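Local coordinates for protein carbohydrate kinase, pfkB family (PDB 3KTN) that probably phosphorylates a sugar acid such as 2-keto-3-deoxygluconate, as expected for a pfkB-family (ribokinase-like) carbohydrate kinase, at residues 8-13 against 111-116; 121-126 against 147-152; 65-70 against 78-83; 32-37 against 314-319. All blocks are in the same frame, centred on the assembly; numbering follows the deposited sequence.

Contact 1 of 4, residues 8-13 against 111-116; sequences FGEVML and SAFGIS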
loop_
_atom_site.group_PDB
_atom_site.type_symbol
_atom_site.label_atom_id
_atom_site.label_comp_id
_atom_site.label_asym_id
_atom_site.label_seq_id
_atom_site.Cartn_x
_atom_site.Cartn_y
_atom_site.Cartn_z
ATOM N N PHE A 8 -31.613 -1.833 -16.079
ATOM C CA PHE A 8 -31.048 -1.470 -17.369
ATOM C C PHE A 8 -30.221 -0.240 -17.072
ATOM O O PHE A 8 -30.766 0.800 -16.697
ATOM C CB PHE A 8 -32.155 -1.125 -18.371
ATOM C CG PHE A 8 -31.639 -0.663 -19.703
ATOM C CD1 PHE A 8 -30.977 -1.543 -20.552
ATOM C CD2 PHE A 8 -31.794 0.659 -20.100
ATOM C CE1 PHE A 8 -30.474 -1.112 -21.779
ATOM C CE2 PHE A 8 -31.294 1.101 -21.328
ATOM C CZ PHE A 8 -30.632 0.214 -22.169
ATOM N N GLY A 9 -28.908 -0.348 -17.231
ATOM C CA GLY A 9 -28.081 0.795 -16.920
ATOM C C GLY A 9 -26.632 0.759 -17.343
ATOM O O GLY A 9 -26.201 -0.055 -18.160
ATOM N N GLU A 10 -25.879 1.660 -16.730
ATOM C CA GLU A 10 -24.473 1.868 -17.015
ATOM C C GLU A 10 -23.498 1.402 -15.932
ATOM O O GLU A 10 -23.783 1.490 -14.736
ATOM C CB GLU A 10 -24.284 3.361 -17.258
ATOM C CG GLU A 10 -22.879 3.841 -17.495
ATOM C CD GLU A 10 -22.766 5.326 -17.197
ATOM O OE1 GLU A 10 -22.100 6.052 -17.964
ATOM O OE2 GLU A 10 -23.348 5.765 -16.180
ATOM N N VAL A 11 -22.351 0.898 -16.374
ATOM C CA VAL A 11 -21.282 0.473 -15.474
ATOM C C VAL A 11 -20.182 1.505 -15.677
ATOM O O VAL A 11 -19.829 1.815 -16.814
ATOM C CB VAL A 11 -20.681 -0.894 -15.850
ATOM C CG1 VAL A 11 -19.398 -1.126 -15.052
ATOM C CG2 VAL A 11 -21.675 -2.008 -15.567
HETATM N N MSE A 12 -19.653 2.042 -14.585
HETATM C CA MSE A 12 -18.572 3.025 -14.663
HETATM C C MSE A 12 -17.400 2.630 -13.768
HETATM O O MSE A 12 -17.567 1.913 -12.781
HETATM C CB MSE A 12 -19.047 4.410 -14.210
HETATM C CG MSE A 12 -19.818 5.216 -15.241
HETATM SE SE MSE A 12 -19.943 7.072 -14.673
HETATM C CE MSE A 12 -18.422 7.791 -15.612
ATOM N N LEU A 13 -16.221 3.122 -14.123
ATOM C CA LEU A 13 -15.017 2.890 -13.342
ATOM C C LEU A 13 -14.888 4.080 -12.403
ATOM O O LEU A 13 -15.006 5.217 -12.842
ATOM C CB LEU A 13 -13.775 2.877 -14.235
ATOM C CG LEU A 13 -13.288 1.652 -15.003
ATOM C CD1 LEU A 13 -14.436 0.817 -15.479
ATOM C CD2 LEU A 13 -12.427 2.126 -16.170
ATOM N N SER A 111 -18.961 5.143 -24.355
ATOM C CA SER A 111 -18.835 3.836 -23.711
ATOM C C SER A 111 -19.609 2.741 -24.439
ATOM O O SER A 111 -20.440 3.016 -25.308
ATOM C CB SER A 111 -19.333 3.908 -22.268
ATOM O OG SER A 111 -20.734 4.148 -22.223
ATOM N N ALA A 112 -19.320 1.497 -24.066
ATOM C CA ALA A 112 -19.985 0.337 -24.634
ATOM C C ALA A 112 -21.499 0.459 -24.449
ATOM O O ALA A 112 -22.276 0.096 -25.332
ATOM C CB ALA A 112 -19.482 -0.927 -23.959
ATOM N N PHE A 113 -21.917 0.964 -23.294
ATOM C CA PHE A 113 -23.338 1.126 -23.020
ATOM C C PHE A 113 -23.911 2.293 -23.824
ATOM O O PHE A 113 -25.014 2.205 -24.355
ATOM C CB PHE A 113 -23.565 1.380 -21.534
ATOM C CG PHE A 113 -25.002 1.634 -21.171
ATOM C CD1 PHE A 113 -25.961 0.641 -21.331
ATOM C CD2 PHE A 113 -25.386 2.854 -20.621
ATOM C CE1 PHE A 113 -27.288 0.857 -20.940
ATOM C CE2 PHE A 113 -26.710 3.082 -20.228
ATOM C CZ PHE A 113 -27.660 2.082 -20.385
ATOM N N GLY A 114 -23.146 3.373 -23.915
ATOM C CA GLY A 114 -23.589 4.546 -24.641
ATOM C C GLY A 114 -23.787 4.379 -26.140
ATOM O O GLY A 114 -24.569 5.122 -26.741
ATOM N N ILE A 115 -23.088 3.425 -26.752
ATOM C CA ILE A 115 -23.208 3.207 -28.190
ATOM C C ILE A 115 -24.116 2.035 -28.550
ATOM O O ILE A 115 -24.249 1.684 -29.721
ATOM C CB ILE A 115 -21.832 2.961 -28.851
ATOM C CG1 ILE A 115 -21.278 1.599 -28.435
ATOM C CG2 ILE A 115 -20.862 4.059 -28.460
ATOM C CD1 ILE A 115 -20.087 1.160 -29.260
ATOM N N SER A 116 -24.733 1.420 -27.551
ATOM C CA SER A 116 -25.616 0.296 -27.812
ATOM C C SER A 116 -27.062 0.772 -27.957
ATOM O O SER A 116 -27.479 1.739 -27.318
ATOM C CB SER A 116 -25.510 -0.730 -26.686
ATOM O OG SER A 116 -25.936 -0.172 -25.459
#
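Phe113 drives its ring into the bend where the chain leaves strand 4-8, and the tight part of the contact is gathered round that one ring. An edge of Phe113 is presented to a face of the Phe8 ring in a T-shaped pair, centroids 5.2 Å apart and planes inclined at 60°; the closest carbons are Phe8 CZ and Phe113 CE1 at 3.6 Å. One face of Phe113 lies under the backbone of the bend: Gly9 O sits over the rim, 3.1 Å from Phe113 CE1, and the Glu10 backbone passes over the same face. CG anti to the backbone N (chi1 177°) swings the Phe113 ring toward Phe8 and Gly9. Glu10 CB closes the other end, 3.6 Å from Phe113 CD2.

Beyond CB the packing slackens. The Glu10 chain runs crosswise to Phe113 and carries its carboxylate off to a salt bridge with Arg108; the Glu10 side chain lies about 5 Å from a bound sulfate, which may mark a pocket. The loop end is held from within, by Gly114 N donating to Ser111 OG in an ST motif (3.0 Å) and by Ser116 OG donating to Phe113 O (2.8 Å). Around this core, strand 50-57 supplies Ile54 and Thr55, helix 138-142 brings Ser139 and Leu142 against Phe113, and helix 144-159 packs Ala149, Ala150 and Leu153 on Phe8.

Contact 2 of 4, residues 121-126 against 147-152; sequences YDFEAF and RDAALI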
loop_
_atom_site.group_PDB
_atom_site.type_symbol
_atom_site.label_atom_id
_atom_site.label_comp_id
_atom_site.label_asym_id
_atom_site.label_seq_id
_atom_site.Cartn_x
_atom_site.Cartn_y
_atom_site.Cartn_z
ATOM N N TYR A 121 -30.304 -5.504 -27.626
ATOM C CA TYR A 121 -30.807 -6.199 -26.443
ATOM C C TYR A 121 -32.038 -7.055 -26.715
ATOM O O TYR A 121 -32.968 -6.620 -27.393
ATOM C CB TYR A 121 -31.167 -5.187 -25.353
ATOM C CG TYR A 121 -30.032 -4.295 -24.893
ATOM C CD1 TYR A 121 -29.134 -4.712 -23.904
ATOM C CD2 TYR A 121 -29.879 -3.016 -25.424
ATOM C CE1 TYR A 121 -28.112 -3.862 -23.454
ATOM C CE2 TYR A 121 -28.873 -2.169 -24.989
ATOM C CZ TYR A 121 -27.994 -2.590 -24.006
ATOM O OH TYR A 121 -27.012 -1.721 -23.588
ATOM N N ASP A 122 -32.054 -8.263 -26.163
ATOM C CA ASP A 122 -33.197 -9.147 -26.336
ATOM C C ASP A 122 -34.128 -8.936 -25.151
ATOM O O ASP A 122 -34.284 -9.821 -24.310
ATOM C CB ASP A 122 -32.752 -10.608 -26.376
ATOM C CG ASP A 122 -33.845 -11.535 -26.888
ATOM O OD1 ASP A 122 -35.020 -11.348 -26.502
ATOM O OD2 ASP A 122 -33.525 -12.454 -27.671
ATOM N N PHE A 123 -34.749 -7.761 -25.092
ATOM C CA PHE A 123 -35.651 -7.421 -23.994
ATOM C C PHE A 123 -36.766 -8.435 -23.777
ATOM O O PHE A 123 -37.144 -8.713 -22.637
ATOM C CB PHE A 123 -36.256 -6.032 -24.209
ATOM C CG PHE A 123 -35.250 -4.911 -24.145
ATOM C CD1 PHE A 123 -34.337 -4.834 -23.095
ATOM C CD2 PHE A 123 -35.231 -3.919 -25.119
ATOM C CE1 PHE A 123 -33.420 -3.785 -23.019
ATOM C CE2 PHE A 123 -34.320 -2.865 -25.051
ATOM C CZ PHE A 123 -33.412 -2.798 -23.997
ATOM N N GLU A 124 -37.293 -8.980 -24.869
ATOM C CA GLU A 124 -38.363 -9.970 -24.792
ATOM C C GLU A 124 -37.930 -11.134 -23.905
ATOM O O GLU A 124 -38.629 -11.510 -22.964
ATOM C CB GLU A 124 -38.690 -10.502 -26.191
ATOM C CG GLU A 124 -39.187 -9.460 -27.177
ATOM C CD GLU A 124 -40.696 -9.311 -27.161
ATOM O OE1 GLU A 124 -41.396 -10.332 -27.344
ATOM O OE2 GLU A 124 -41.184 -8.178 -26.972
ATOM N N ALA A 125 -36.767 -11.701 -24.216
ATOM C CA ALA A 125 -36.231 -12.829 -23.463
ATOM C C ALA A 125 -35.931 -12.495 -22.005
ATOM O O ALA A 125 -36.145 -13.324 -21.116
ATOM C CB ALA A 125 -34.974 -13.348 -24.142
ATOM N N PHE A 126 -35.436 -11.283 -21.758
ATOM C CA PHE A 126 -35.098 -10.877 -20.397
ATOM C C PHE A 126 -36.342 -10.697 -19.546
ATOM O O PHE A 126 -36.443 -11.261 -18.453
ATOM C CB PHE A 126 -34.303 -9.568 -20.396
ATOM C CG PHE A 126 -33.129 -9.567 -21.331
ATOM C CD1 PHE A 126 -32.476 -10.752 -21.661
ATOM C CD2 PHE A 126 -32.663 -8.374 -21.872
ATOM C CE1 PHE A 126 -31.373 -10.748 -22.514
ATOM C CE2 PHE A 126 -31.559 -8.358 -22.725
ATOM C CZ PHE A 126 -30.914 -9.550 -23.048
ATOM N N ARG A 147 -31.256 6.175 -24.673
ATOM C CA ARG A 147 -32.582 6.713 -24.381
ATOM C C ARG A 147 -33.652 5.904 -25.117
ATOM O O ARG A 147 -34.646 5.484 -24.519
ATOM C CB ARG A 147 -32.670 8.189 -24.785
ATOM C CG ARG A 147 -34.086 8.760 -24.684
ATOM C CD ARG A 147 -34.102 10.280 -24.760
ATOM N NE ARG A 147 -33.375 10.784 -25.921
ATOM C CZ ARG A 147 -32.189 11.381 -25.860
ATOM N NH1 ARG A 147 -31.590 11.556 -24.687
ATOM N NH2 ARG A 147 -31.599 11.799 -26.972
ATOM N N ASP A 148 -33.442 5.675 -26.411
ATOM C CA ASP A 148 -34.402 4.908 -27.203
ATOM C C ASP A 148 -34.545 3.492 -26.664
ATOM O O ASP A 148 -35.633 2.915 -26.689
ATOM C CB ASP A 148 -33.977 4.849 -28.675
ATOM C CG ASP A 148 -33.936 6.220 -29.328
ATOM O OD1 ASP A 148 -34.750 7.089 -28.948
ATOM O OD2 ASP A 148 -33.099 6.424 -30.235
ATOM N N ALA A 149 -33.443 2.928 -26.176
ATOM C CA ALA A 149 -33.475 1.578 -25.626
ATOM C C ALA A 149 -34.255 1.556 -24.318
ATOM O O ALA A 149 -35.040 0.642 -24.070
ATOM C CB ALA A 149 -32.055 1.062 -25.401
ATOM N N ALA A 150 -34.045 2.569 -23.486
ATOM C CA ALA A 150 -34.736 2.642 -22.204
ATOM C C ALA A 150 -36.250 2.755 -22.404
ATOM O O ALA A 150 -37.024 2.048 -21.758
ATOM C CB ALA A 150 -34.215 3.833 -21.396
ATOM N N LEU A 151 -36.664 3.642 -23.305
ATOM C CA LEU A 151 -38.082 3.847 -23.591
ATOM C C LEU A 151 -38.734 2.565 -24.102
ATOM O O LEU A 151 -39.810 2.178 -23.645
ATOM C CB LEU A 151 -38.246 4.978 -24.610
ATOM C CG LEU A 151 -37.764 6.328 -24.062
ATOM C CD1 LEU A 151 -37.764 7.385 -25.148
ATOM C CD2 LEU A 151 -38.659 6.738 -22.908
ATOM N N ILE A 152 -38.074 1.898 -25.040
ATOM C CA ILE A 152 -38.597 0.652 -25.585
ATOM C C ILE A 152 -38.732 -0.401 -24.491
ATOM O O ILE A 152 -39.721 -1.137 -24.441
ATOM C CB ILE A 152 -37.681 0.117 -26.701
ATOM C CG1 ILE A 152 -37.859 0.979 -27.955
ATOM C CG2 ILE A 152 -37.981 -1.353 -26.979
ATOM C CD1 ILE A 152 -36.944 0.600 -29.109
#
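Phe123 sets its ring beside helix 144-159, a helix-to-helix contact on the outside of the central sheet of this ribokinase-like alpha/beta fold. The first shell is small: one backbone carbonyl and two apolar side chains. Phe123 CE2 comes to 3.7 Å from Ala149 O, while Phe123 CZ stands 4.3 Å from Ala149 CB. One turn along, the branch methyl of Ile152 meets the adjoining ring carbon, with Ile152 CG2 4.2 Å from Phe123 CD2, and the two side chains cross at about a right angle. The two side-chain approaches are loose, and the nearest alpha carbons, Phe123 CA and Ile152 CA, are 8.7 Å apart.

Phe123 CG is anti to the carbonyl carbon (chi1 -66°), which turns the ring out toward the longer helix. In the next shell, Tyr121 CB lies 3.5 Å above one face of that ring, and Ala118 packs on both Ala149 and Ile152. Tyr121 itself is anchored by its hydroxyl to Ser116. Asp122 caps the start of the short helix that carries Phe123: Ala125 N donates to Asp122 OD1 at 2.9 Å, approaching from above the carboxylate plane, 36° out of it.

Contact 3 of 4, residues 65-70 against 78-83; sequences AGKAAL and QWVGEK
Val80, on the short strand 80-82, faces helix 61-72, with Val80 CA 7.7 Å from Lys67 CA. The helix is regular here, with Ala69 N bonded to Ala65 O and Leu70 N to Gly66 O. The two segments belong to a beta-alpha-beta unit in which strand 50-57, helix 61-72 and strand 80-82 follow one another, and the last strand forms the edge of the large sheet within this chain, with Gly81 and Lys83 making backbone bonds to strand 50-57.

Val80 points its two methyls at Lys67 and, one turn on, Leu70. Its CG2 meets Leu70 CD1 tip to tip at 3.7 Å. Its CG1, anti to the backbone N (chi1 176°), instead lies alongside the aliphatic part of Lys67, 3.9 Å from Lys67 CD, the two chains running past each other in opposite directions. Leu53 and Leu57 of strand 50-57 complete this apolar layer by packing on Leu70 and on Lys67 and Val80, respectively.

The lysine chain is bent at chi3 (-65°), and its amine ends near the strand's backbone rather than touching it. Two waters fill the step: one accepts from Lys67 NZ at 3.0 Å and donates to Val80 O at 2.8 Å, while the other makes the same bridge with a weak second leg. Lys67 therefore plays both parts, its methylenes shielding Val80 while its charge stays hydrated; Glu82 OE2, 5.4 Å from Lys67 NZ, would at most add a mild electrostatic pull.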
loop_
_atom_site.group_PDB
_atom_site.type_symbol
_atom_site.label_atom_id
_atom_site.label_comp_id
_atom_site.label_asym_id
_atom_site.label_seq_id
_atom_site.Cartn_x
_atom_site.Cartn_y
_atom_site.Cartn_z
ATOM N N ALA A 65 -12.964 -7.818 -16.361
ATOM C CA ALA A 65 -12.785 -7.534 -14.942
ATOM C C ALA A 65 -14.089 -6.933 -14.435
ATOM O O ALA A 65 -14.472 -7.137 -13.288
ATOM C CB ALA A 65 -11.625 -6.559 -14.733
ATOM N N GLY A 66 -14.779 -6.201 -15.307
ATOM C CA GLY A 66 -16.045 -5.597 -14.930
ATOM C C GLY A 66 -17.102 -6.650 -14.645
ATOM O O GLY A 66 -17.835 -6.550 -13.667
ATOM N N LYS A 67 -17.196 -7.662 -15.501
ATOM C CA LYS A 67 -18.171 -8.724 -15.282
ATOM C C LYS A 67 -17.835 -9.515 -14.024
ATOM O O LYS A 67 -18.734 -9.946 -13.306
ATOM C CB LYS A 67 -18.228 -9.670 -16.481
ATOM C CG LYS A 67 -18.731 -9.005 -17.751
ATOM C CD LYS A 67 -19.454 -9.992 -18.643
ATOM C CE LYS A 67 -18.536 -11.068 -19.170
ATOM N NZ LYS A 67 -19.305 -12.009 -20.043
ATOM N N ALA A 68 -16.543 -9.707 -13.763
ATOM C CA ALA A 68 -16.098 -10.431 -12.575
ATOM C C ALA A 68 -16.567 -9.676 -11.328
ATOM O O ALA A 68 -16.984 -10.289 -10.340
ATOM C CB ALA A 68 -14.557 -10.558 -12.573
ATOM N N ALA A 69 -16.495 -8.345 -11.380
ATOM C CA ALA A 69 -16.923 -7.506 -10.258
ATOM C C ALA A 69 -18.431 -7.619 -10.039
ATOM O O ALA A 69 -18.903 -7.642 -8.904
ATOM C CB ALA A 69 -16.547 -6.047 -10.512
ATOM N N LEU A 70 -19.189 -7.681 -11.126
ATOM C CA LEU A 70 -20.639 -7.810 -11.018
ATOM C C LEU A 70 -20.984 -9.119 -10.311
ATOM O O LEU A 70 -21.811 -9.144 -9.400
ATOM C CB LEU A 70 -21.283 -7.784 -12.405
ATOM C CG LEU A 70 -21.201 -6.482 -13.213
ATOM C CD1 LEU A 70 -21.834 -6.706 -14.584
ATOM C CD2 LEU A 70 -21.926 -5.364 -12.483
ATOM N N GLN A 78 -25.309 -12.587 -16.822
ATOM C CA GLN A 78 -25.836 -13.287 -17.996
ATOM C C GLN A 78 -26.306 -12.352 -19.106
ATOM O O GLN A 78 -26.117 -12.645 -20.286
ATOM C CB GLN A 78 -26.990 -14.207 -17.590
ATOM C CG GLN A 78 -28.192 -13.472 -17.004
ATOM C CD GLN A 78 -29.290 -14.415 -16.541
ATOM O OE1 GLN A 78 -29.761 -15.261 -17.308
ATOM N NE2 GLN A 78 -29.709 -14.270 -15.285
ATOM N N TRP A 79 -26.908 -11.225 -18.737
ATOM C CA TRP A 79 -27.398 -10.286 -19.737
ATOM C C TRP A 79 -26.471 -9.112 -20.025
ATOM O O TRP A 79 -26.906 -8.085 -20.542
ATOM C CB TRP A 79 -28.796 -9.785 -19.354
ATOM C CG TRP A 79 -29.794 -10.907 -19.275
ATOM C CD1 TRP A 79 -29.826 -12.028 -20.059
ATOM C CD2 TRP A 79 -30.893 -11.024 -18.365
ATOM N NE1 TRP A 79 -30.870 -12.837 -19.689
ATOM C CE2 TRP A 79 -31.541 -12.251 -18.650
ATOM C CE3 TRP A 79 -31.390 -10.219 -17.331
ATOM C CZ2 TRP A 79 -32.669 -12.688 -17.943
ATOM C CZ3 TRP A 79 -32.512 -10.653 -16.627
ATOM C CH2 TRP A 79 -33.136 -11.880 -16.935
ATOM N N VAL A 80 -25.195 -9.260 -19.679
ATOM C CA VAL A 80 -24.208 -8.224 -19.961
ATOM C C VAL A 80 -23.579 -8.644 -21.285
ATOM O O VAL A 80 -22.867 -9.645 -21.335
ATOM C CB VAL A 80 -23.094 -8.168 -18.885
ATOM C CG1 VAL A 80 -22.048 -7.145 -19.284
ATOM C CG2 VAL A 80 -23.687 -7.818 -17.526
ATOM N N GLY A 81 -23.838 -7.889 -22.349
ATOM C CA GLY A 81 -23.295 -8.240 -23.653
ATOM C C GLY A 81 -21.994 -7.536 -23.975
ATOM O O GLY A 81 -21.584 -6.625 -23.254
ATOM N N GLU A 82 -21.343 -7.954 -25.057
ATOM C CA GLU A 82 -20.084 -7.347 -25.471
ATOM C C GLU A 82 -20.357 -6.294 -26.529
ATOM O O GLU A 82 -21.164 -6.506 -27.423
ATOM C CB GLU A 82 -19.133 -8.400 -26.049
ATOM C CG GLU A 82 -18.991 -9.644 -25.199
ATOM C CD GLU A 82 -17.963 -10.614 -25.756
ATOM O OE1 GLU A 82 -17.918 -10.806 -26.991
ATOM O OE2 GLU A 82 -17.206 -11.195 -24.952
ATOM N N LYS A 83 -19.673 -5.163 -26.429
ATOM C CA LYS A 83 -19.858 -4.083 -27.380
ATOM C C LYS A 83 -18.873 -2.964 -27.067
ATOM O O LYS A 83 -18.465 -2.793 -25.919
ATOM C CB LYS A 83 -21.288 -3.548 -27.275
ATOM C CG LYS A 83 -21.605 -2.392 -28.204
ATOM C CD LYS A 83 -22.550 -2.818 -29.320
ATOM C CE LYS A 83 -22.890 -1.644 -30.233
ATOM N NZ LYS A 83 -23.814 -2.042 -31.335
HETATM O O HOH W 1 -20.264 -10.261 -22.229
HETATM O O HOH W 2 -22.278 -12.627 -19.968
#

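Contact 4 of 4, residues 32-37 against 314-319; sequences NFVGTG and QGDIPL
Val34 holds CG1 anti to its carbonyl carbon (chi1 -59°) and so sets CG2 between the backbone N and the carbonyl carbon, which spreads both methyls against Asp316. Asp316, with CG likewise anti to the carbonyl carbon (chi1 -58°), brings its CB and carboxylate carbon across the valine at about a right angle. The tightest meeting is Val34 CG1 with Asp316 CB at 3.6 Å; on the second branch, Val34 CG2 lies 3.9 Å from Asp316 OD1. These are van der Waals contacts, with the valine branches packing across the Asp316 side chain.

Ile317 adds its far end. Its CD1 reaches over to the strand and packs 4.0 Å from Val34 CG1, with Phe33 O at 3.8 Å from the same Ile317 CD1. Helix 36-46, which begins just after Val34 and the end of strand 28-34, adds Asn39, touching Asp316 and Ile317, and Ala42, touching Ile317.

The polar end of Asp316 is turned to a charge partner: OD2 makes a salt bridge with Arg14 of the adjoining strand 12-16. Next to it, Gly315 N bonds to Asp274 OD2.

Asp274 and Ile276 belong to the magnesium site seen in the crystal, and the Asp316 side chain lies about 6 Å from the ion. The contact thus joins the end of a small-sheet strand to a loop bordering the metal site of this pfkB-family kinase.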
loop_
_atom_site.group_PDB
_atom_site.type_symbol
_atom_site.label_atom_id
_atom_site.label_comp_id
_atom_site.label_asym_id
_atom_site.label_seq_id
_atom_site.Cartn_x
_atom_site.Cartn_y
_atom_site.Cartn_z
ATOM N N ASN A 32 -12.927 0.829 -8.772
ATOM C CA ASN A 32 -14.062 -0.053 -8.568
ATOM C C ASN A 32 -15.057 0.122 -9.703
ATOM O O ASN A 32 -15.054 1.147 -10.389
ATOM C CB ASN A 32 -14.746 0.226 -7.222
ATOM C CG ASN A 32 -13.825 -0.036 -6.040
ATOM O OD1 ASN A 32 -13.112 0.858 -5.579
ATOM N ND2 ASN A 32 -13.809 -1.278 -5.569
ATOM N N PHE A 33 -15.890 -0.893 -9.905
ATOM C CA PHE A 33 -16.920 -0.846 -10.935
ATOM C C PHE A 33 -18.192 -0.462 -10.210
ATOM O O PHE A 33 -18.663 -1.188 -9.341
ATOM C CB PHE A 33 -17.066 -2.209 -11.610
ATOM C CG PHE A 33 -15.921 -2.549 -12.516
ATOM C CD1 PHE A 33 -15.909 -2.116 -13.836
ATOM C CD2 PHE A 33 -14.823 -3.257 -12.034
ATOM C CE1 PHE A 33 -14.819 -2.385 -14.667
ATOM C CE2 PHE A 33 -13.728 -3.531 -12.854
ATOM C CZ PHE A 33 -13.726 -3.095 -14.172
ATOM N N VAL A 34 -18.721 0.706 -10.551
ATOM C CA VAL A 34 -19.922 1.212 -9.927
ATOM C C VAL A 34 -20.894 1.703 -11.004
ATOM O O VAL A 34 -20.665 1.511 -12.205
ATOM C CB VAL A 34 -19.574 2.380 -8.950
ATOM C CG1 VAL A 34 -18.606 1.888 -7.868
ATOM C CG2 VAL A 34 -18.933 3.529 -9.718
ATOM N N GLY A 35 -21.972 2.336 -10.552
ATOM C CA GLY A 35 -22.999 2.854 -11.432
ATOM C C GLY A 35 -24.323 2.685 -10.710
ATOM O O GLY A 35 -24.435 1.812 -9.846
ATOM N N THR A 36 -25.314 3.514 -11.035
ATOM C CA THR A 36 -26.629 3.418 -10.394
ATOM C C THR A 36 -27.167 1.989 -10.404
ATOM O O THR A 36 -27.557 1.468 -9.364
ATOM C CB THR A 36 -27.662 4.344 -11.083
ATOM O OG1 THR A 36 -27.374 5.701 -10.737
ATOM C CG2 THR A 36 -29.092 4.010 -10.639
ATOM N N GLY A 37 -27.174 1.357 -11.573
ATOM C CA GLY A 37 -27.664 -0.010 -11.675
ATOM C C GLY A 37 -26.829 -1.015 -10.892
ATOM O O GLY A 37 -27.357 -1.984 -10.344
ATOM N N GLN A 314 -17.111 3.101 2.530
ATOM C CA GLN A 314 -16.272 3.717 1.505
ATOM C C GLN A 314 -16.690 3.194 0.127
ATOM O O GLN A 314 -16.906 1.993 -0.046
ATOM C CB GLN A 314 -14.795 3.405 1.777
ATOM C CG GLN A 314 -14.283 4.016 3.082
ATOM C CD GLN A 314 -12.824 3.701 3.343
ATOM O OE1 GLN A 314 -11.928 4.183 2.632
ATOM N NE2 GLN A 314 -12.572 2.880 4.355
ATOM N N GLY A 315 -16.819 4.093 -0.847
ATOM C CA GLY A 315 -17.216 3.666 -2.181
ATOM C C GLY A 315 -18.714 3.726 -2.418
ATOM O O GLY A 315 -19.499 3.835 -1.471
ATOM N N ASP A 316 -19.103 3.642 -3.689
ATOM C CA ASP A 316 -20.509 3.709 -4.119
ATOM C C ASP A 316 -21.405 2.531 -3.757
ATOM O O ASP A 316 -22.602 2.705 -3.515
ATOM C CB ASP A 316 -20.607 3.849 -5.641
ATOM C CG ASP A 316 -19.884 5.060 -6.175
ATOM O OD1 ASP A 316 -20.497 5.791 -6.977
ATOM O OD2 ASP A 316 -18.709 5.277 -5.815
ATOM N N ILE A 317 -20.836 1.332 -3.765
ATOM C CA ILE A 317 -21.613 0.127 -3.499
ATOM C C ILE A 317 -22.089 -0.027 -2.065
ATOM O O ILE A 317 -21.282 -0.102 -1.143
ATOM C CB ILE A 317 -20.820 -1.152 -3.860
ATOM C CG1 ILE A 317 -20.140 -1.002 -5.228
ATOM C CG2 ILE A 317 -21.766 -2.350 -3.881
ATOM C CD1 ILE A 317 -21.093 -0.943 -6.391
ATOM N N PRO A 318 -23.418 -0.081 -1.862
ATOM C CA PRO A 318 -24.002 -0.240 -0.523
ATOM C C PRO A 318 -23.969 -1.734 -0.209
ATOM O O PRO A 318 -24.823 -2.495 -0.680
ATOM C CB PRO A 318 -25.443 0.265 -0.693
ATOM C CG PRO A 318 -25.419 1.042 -1.999
ATOM C CD PRO A 318 -24.459 0.254 -2.844
ATOM N N LEU A 319 -22.969 -2.149 0.559
ATOM C CA LEU A 319 -22.792 -3.550 0.928
ATOM C C LEU A 319 -23.390 -3.826 2.308
ATOM O O LEU A 319 -22.660 -4.042 3.284
ATOM C CB LEU A 319 -21.298 -3.894 0.921
ATOM C CG LEU A 319 -20.577 -3.715 -0.424
ATOM C CD1 LEU A 319 -19.080 -3.681 -0.209
ATOM C CD2 LEU A 319 -20.945 -4.842 -1.370
#

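How the contacts relate
Contacts 1, 2 and 3 all lie in the first half of the chain; contact 4 pairs its 32-37 segment with a loop near the end of the chain, so contacts 2 and 3 nest inside the loop it closes, whereas contacts 1 and 4 interleave. Contact 3 also nests inside contact 1, and contact 2 follows both. Centres of contacts 1 and 3 are about 11 Å apart, those of 1 and 2 about 14 Å, and those of 2 and 4 about 24 Å without touching. Phe33 links contact 4 to helix 61-72 of contact 3. Strands 12-16 and 28-34 are neighbours, so the small sheet links the end of strand 4-8 (contact 1) to the loop beside the magnesium site (contact 4).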